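Local structure of citrate lyase, subunit 1 (Methanosaeta concilii, 6HXI) at residues Leu162-Gly165 and Ser166-Pro169; Pro169-Gly173 and Asp174-Leu178. The protein probably catalyses, as ATP citrate lyase, the ATP-dependent cleavage of citrate with coenzyme A to acetyl-CoA and oxaloacetate. All coordinates share one frame; numbering follows the deposited sequence.

Contact 1 of 2, residues Leu162-Gly165 and Ser166-Pro169; sequences LDVG and SKLP
G165 and K167 close an inverse gamma turn centred on S166, with K167 N 2.7 Å from G165 O. The N-H...O angle is only 118°, so this hydrogen bond is weak. A side-chain bond on the exposed side adds to it. S166 OG donates to D163 OD2 at 2.9 Å and meets that oxygen nearly along its C-O axis. The D163 carboxylate arrives there because CG stands anti to the backbone N (chi1 168°). The K167 side chain leaves the turn on a different side. Its CB packs 3.5 Å from G165 O. The chain then bends at chi3 and chi4, which brings NZ to 4.0 Å from V164 O without bonding to it. NZ finds its hydrogen-bond partner outside this stretch. V164 turns into the core, against I151 of strand 149-154 and I183 of helix 173-192. K167 packs on V179 and on F133 of strand 128-134. The turn therefore has two sides. The buried one is anchored by V164 and K167. On the exposed one, a single hydroxyl-carboxylate bond orients D163, probably in competition with water.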
loop_
_atom_site.group_PDB
_atom_site.type_symbol
_atom_site.label_atom_id
_atom_site.label_comp_id
_atom_site.label_asym_id
_atom_site.label_seq_id
_atom_site.Cartn_x
_atom_site.Cartn_y
_atom_site.Cartn_z
ATOM N N LEU C 162 -47.697 11.551 -52.436
ATOM C CA LEU C 162 -48.159 11.421 -53.821
ATOM C C LEU C 162 -49.462 10.653 -54.023
ATOM O O LEU C 162 -49.661 9.587 -53.434
ATOM C CB LEU C 162 -47.075 10.748 -54.697
ATOM C CG LEU C 162 -45.704 11.389 -54.771
ATOM C CD1 LEU C 162 -44.688 10.391 -55.253
ATOM C CD2 LEU C 162 -45.713 12.612 -55.664
ATOM N N ASP C 163 -50.300 11.149 -54.949
ATOM C CA ASP C 163 -51.515 10.465 -55.376
ATOM C C ASP C 163 -51.095 9.673 -56.616
ATOM O O ASP C 163 -51.083 10.215 -57.729
ATOM C CB ASP C 163 -52.642 11.462 -55.697
ATOM C CG ASP C 163 -53.834 10.837 -56.411
ATOM O OD1 ASP C 163 -54.507 9.976 -55.804
ATOM O OD2 ASP C 163 -54.066 11.181 -57.593
ATOM N N VAL C 164 -50.672 8.407 -56.401
ATOM C CA VAL C 164 -50.212 7.476 -57.445
ATOM C C VAL C 164 -51.356 7.164 -58.416
ATOM O O VAL C 164 -51.103 6.970 -59.605
ATOM C CB VAL C 164 -49.525 6.199 -56.865
ATOM C CG1 VAL C 164 -49.084 5.251 -57.970
ATOM C CG2 VAL C 164 -48.330 6.557 -55.980
ATOM N N GLY C 165 -52.595 7.209 -57.908
ATOM C CA GLY C 165 -53.836 7.023 -58.653
ATOM C C GLY C 165 -53.797 7.594 -60.052
ATOM O O GLY C 165 -54.109 6.878 -61.002
ATOM N N SER C 166 -53.343 8.866 -60.190
ATOM C CA SER C 166 -53.153 9.554 -61.472
ATOM C C SER C 166 -52.009 8.864 -62.275
ATOM O O SER C 166 -50.833 9.245 -62.244
ATOM C CB SER C 166 -52.909 11.040 -61.257
ATOM O OG SER C 166 -53.953 11.585 -60.471
ATOM N N LYS C 167 -52.427 7.785 -62.944
ATOM C CA LYS C 167 -51.727 6.833 -63.787
ATOM C C LYS C 167 -52.612 6.660 -65.057
ATOM O O LYS C 167 -53.483 7.509 -65.308
ATOM C CB LYS C 167 -51.646 5.519 -63.007
ATOM C CG LYS C 167 -50.488 4.606 -63.393
ATOM C CD LYS C 167 -50.014 3.736 -62.230
ATOM C CE LYS C 167 -51.028 2.711 -61.771
ATOM N NZ LYS C 167 -51.949 3.259 -60.741
ATOM N N LEU C 168 -52.410 5.574 -65.839
ATOM C CA LEU C 168 -53.139 5.338 -67.085
ATOM C C LEU C 168 -54.647 5.085 -66.898
ATOM O O LEU C 168 -55.042 4.185 -66.148
ATOM C CB LEU C 168 -52.483 4.231 -67.917
ATOM C CG LEU C 168 -51.210 4.672 -68.653
ATOM C CD1 LEU C 168 -50.125 3.621 -68.579
ATOM C CD2 LEU C 168 -51.501 5.110 -70.093
ATOM N N PRO C 169 -55.497 5.908 -67.572
ATOM C CA PRO C 169 -56.963 5.728 -67.449
ATOM C C PRO C 169 -57.491 4.450 -68.097
ATOM O O PRO C 169 -58.486 3.906 -67.621
ATOM C CB PRO C 169 -57.537 6.981 -68.121
ATOM C CG PRO C 169 -56.487 7.420 -69.081
ATOM C CD PRO C 169 -55.165 7.023 -68.488
#

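Contact 2 of 2, residues Pro169-Gly173 and Asp174-Leu178; sequences PAELG and DKRAL
L172 O accepts a hydrogen bond from R176 N at 2.8 Å. The N-H...O angle is 165°, so the bond is nearly straight. The donor sits above the carbonyl plane, 36° out of it. This is an i to i+4 bond of the first turn of helix 173-192. Two residues on, L178 N repeats the pattern with D174 O at 3.0 Å. The R176 CB methylene also leans on L172 O, at 3.3 Å.

Beside this bond, the L172 and K175 side chains lie alongside each other and point the same way. Their CB atoms are 3.5 Å apart, which is tight for two carbons. K175 bends at chi2 (77°), which keeps CD within 3.8 Å of L172 CB.

E171 packs against the helix at R176. Its chain is extended beyond CG, and OE1 reaches R176 CA at 3.4 Å. OE1 is buried here without a hydrogen-bond partner, which is probably unfavourable for a charged carboxylate. The R176 guanidinium is not in salt-bridge contact with this carboxylate.

Further out, M135 packs against A170 and E171. K175 makes a cation-pi contact with F205 of strand 195-206. D174 and L178 touch R208, in the loop between strands 195-206 and 209-220. The helix start is thus set against the end of that hairpin.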
loop_
_atom_site.group_PDB
_atom_site.type_symbol
_atom_site.label_atom_id
_atom_site.label_comp_id
_atom_site.label_asym_id
_atom_site.label_seq_id
_atom_site.Cartn_x
_atom_site.Cartn_y
_atom_site.Cartn_z
ATOM N N PRO C 169 -55.497 5.908 -67.572
ATOM C CA PRO C 169 -56.963 5.728 -67.449
ATOM C C PRO C 169 -57.491 4.450 -68.097
ATOM O O PRO C 169 -58.486 3.906 -67.621
ATOM C CB PRO C 169 -57.537 6.981 -68.121
ATOM C CG PRO C 169 -56.487 7.420 -69.081
ATOM C CD PRO C 169 -55.165 7.023 -68.488
ATOM N N ALA C 170 -56.804 3.964 -69.159
ATOM C CA ALA C 170 -57.110 2.743 -69.914
ATOM C C ALA C 170 -57.255 1.479 -69.040
ATOM O O ALA C 170 -57.939 0.535 -69.448
ATOM C CB ALA C 170 -56.058 2.522 -70.989
ATOM N N GLU C 171 -56.613 1.469 -67.842
ATOM C CA GLU C 171 -56.661 0.388 -66.850
ATOM C C GLU C 171 -58.075 0.200 -66.320
ATOM O O GLU C 171 -58.851 1.165 -66.286
ATOM C CB GLU C 171 -55.754 0.723 -65.673
ATOM C CG GLU C 171 -54.345 0.203 -65.812
ATOM C CD GLU C 171 -53.442 0.865 -64.800
ATOM O OE1 GLU C 171 -53.493 0.463 -63.617
ATOM O OE2 GLU C 171 -52.753 1.845 -65.165
ATOM N N LEU C 172 -58.397 -1.030 -65.860
ATOM C CA LEU C 172 -59.722 -1.360 -65.318
ATOM C C LEU C 172 -60.018 -0.565 -64.034
ATOM O O LEU C 172 -59.108 0.038 -63.465
ATOM C CB LEU C 172 -59.875 -2.885 -65.090
ATOM C CG LEU C 172 -60.637 -3.693 -66.160
ATOM C CD1 LEU C 172 -59.728 -4.089 -67.319
ATOM C CD2 LEU C 172 -61.228 -4.955 -65.559
ATOM N N GLY C 173 -61.291 -0.522 -63.637
ATOM C CA GLY C 173 -61.717 0.178 -62.431
ATOM C C GLY C 173 -60.963 -0.346 -61.228
ATOM O O GLY C 173 -60.201 0.395 -60.591
ATOM N N ASP C 174 -61.115 -1.666 -60.980
ATOM C CA ASP C 174 -60.456 -2.395 -59.896
ATOM C C ASP C 174 -58.955 -2.490 -60.151
ATOM O O ASP C 174 -58.187 -2.313 -59.202
ATOM C CB ASP C 174 -61.064 -3.801 -59.716
ATOM C CG ASP C 174 -62.553 -3.837 -59.393
ATOM O OD1 ASP C 174 -62.966 -3.187 -58.404
ATOM O OD2 ASP C 174 -63.296 -4.572 -60.087
ATOM N N LYS C 175 -58.536 -2.723 -61.432
ATOM C CA LYS C 175 -57.117 -2.840 -61.826
ATOM C C LYS C 175 -56.300 -1.593 -61.512
ATOM O O LYS C 175 -55.235 -1.735 -60.914
ATOM C CB LYS C 175 -56.937 -3.262 -63.295
ATOM C CG LYS C 175 -56.694 -4.765 -63.500
ATOM C CD LYS C 175 -57.970 -5.621 -63.369
ATOM C CE LYS C 175 -57.695 -7.100 -63.520
ATOM N NZ LYS C 175 -58.887 -7.922 -63.187
ATOM N N ARG C 176 -56.816 -0.381 -61.848
ATOM C CA ARG C 176 -56.129 0.880 -61.555
ATOM C C ARG C 176 -55.786 1.018 -60.078
ATOM O O ARG C 176 -54.672 1.434 -59.771
ATOM C CB ARG C 176 -56.930 2.086 -62.028
ATOM C CG ARG C 176 -56.117 3.370 -62.102
ATOM C CD ARG C 176 -57.036 4.547 -62.288
ATOM N NE ARG C 176 -56.298 5.735 -62.701
ATOM C CZ ARG C 176 -56.817 6.955 -62.757
ATOM N NH1 ARG C 176 -56.073 7.980 -63.148
ATOM N NH2 ARG C 176 -58.086 7.159 -62.421
ATOM N N ALA C 177 -56.714 0.648 -59.170
ATOM C CA ALA C 177 -56.484 0.698 -57.724
ATOM C C ALA C 177 -55.499 -0.397 -57.276
ATOM O O ALA C 177 -54.699 -0.163 -56.367
ATOM C CB ALA C 177 -57.797 0.567 -56.974
ATOM N N LEU C 178 -55.552 -1.575 -57.936
ATOM C CA LEU C 178 -54.685 -2.723 -57.640
ATOM C C LEU C 178 -53.251 -2.473 -58.066
ATOM O O LEU C 178 -52.342 -2.911 -57.366
ATOM C CB LEU C 178 -55.211 -4.023 -58.287
ATOM C CG LEU C 178 -56.436 -4.679 -57.650
ATOM C CD1 LEU C 178 -57.181 -5.524 -58.663
ATOM C CD2 LEU C 178 -56.059 -5.500 -56.429
#

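Overall arrangement
Contacts 1 and 2 are consecutive parts of one connection, from the loop after strand 149-154 into helix 173-192. They share P169, and their centres are about 10 Å apart. R176 joins them. Its side chain extends from the first helical turn back over the gamma turn of contact 1. NE lies 3.0 Å from G165 O, and NH1 makes a weak hydrogen bond to K167 O at 3.4 Å. Both contacts lie in the ATP-grasp domain, with centres about 35 and 37 Å from the chain centre. The coenzyme A and sodium sites use residues of the citrate-binding domain, and none belongs to either contact.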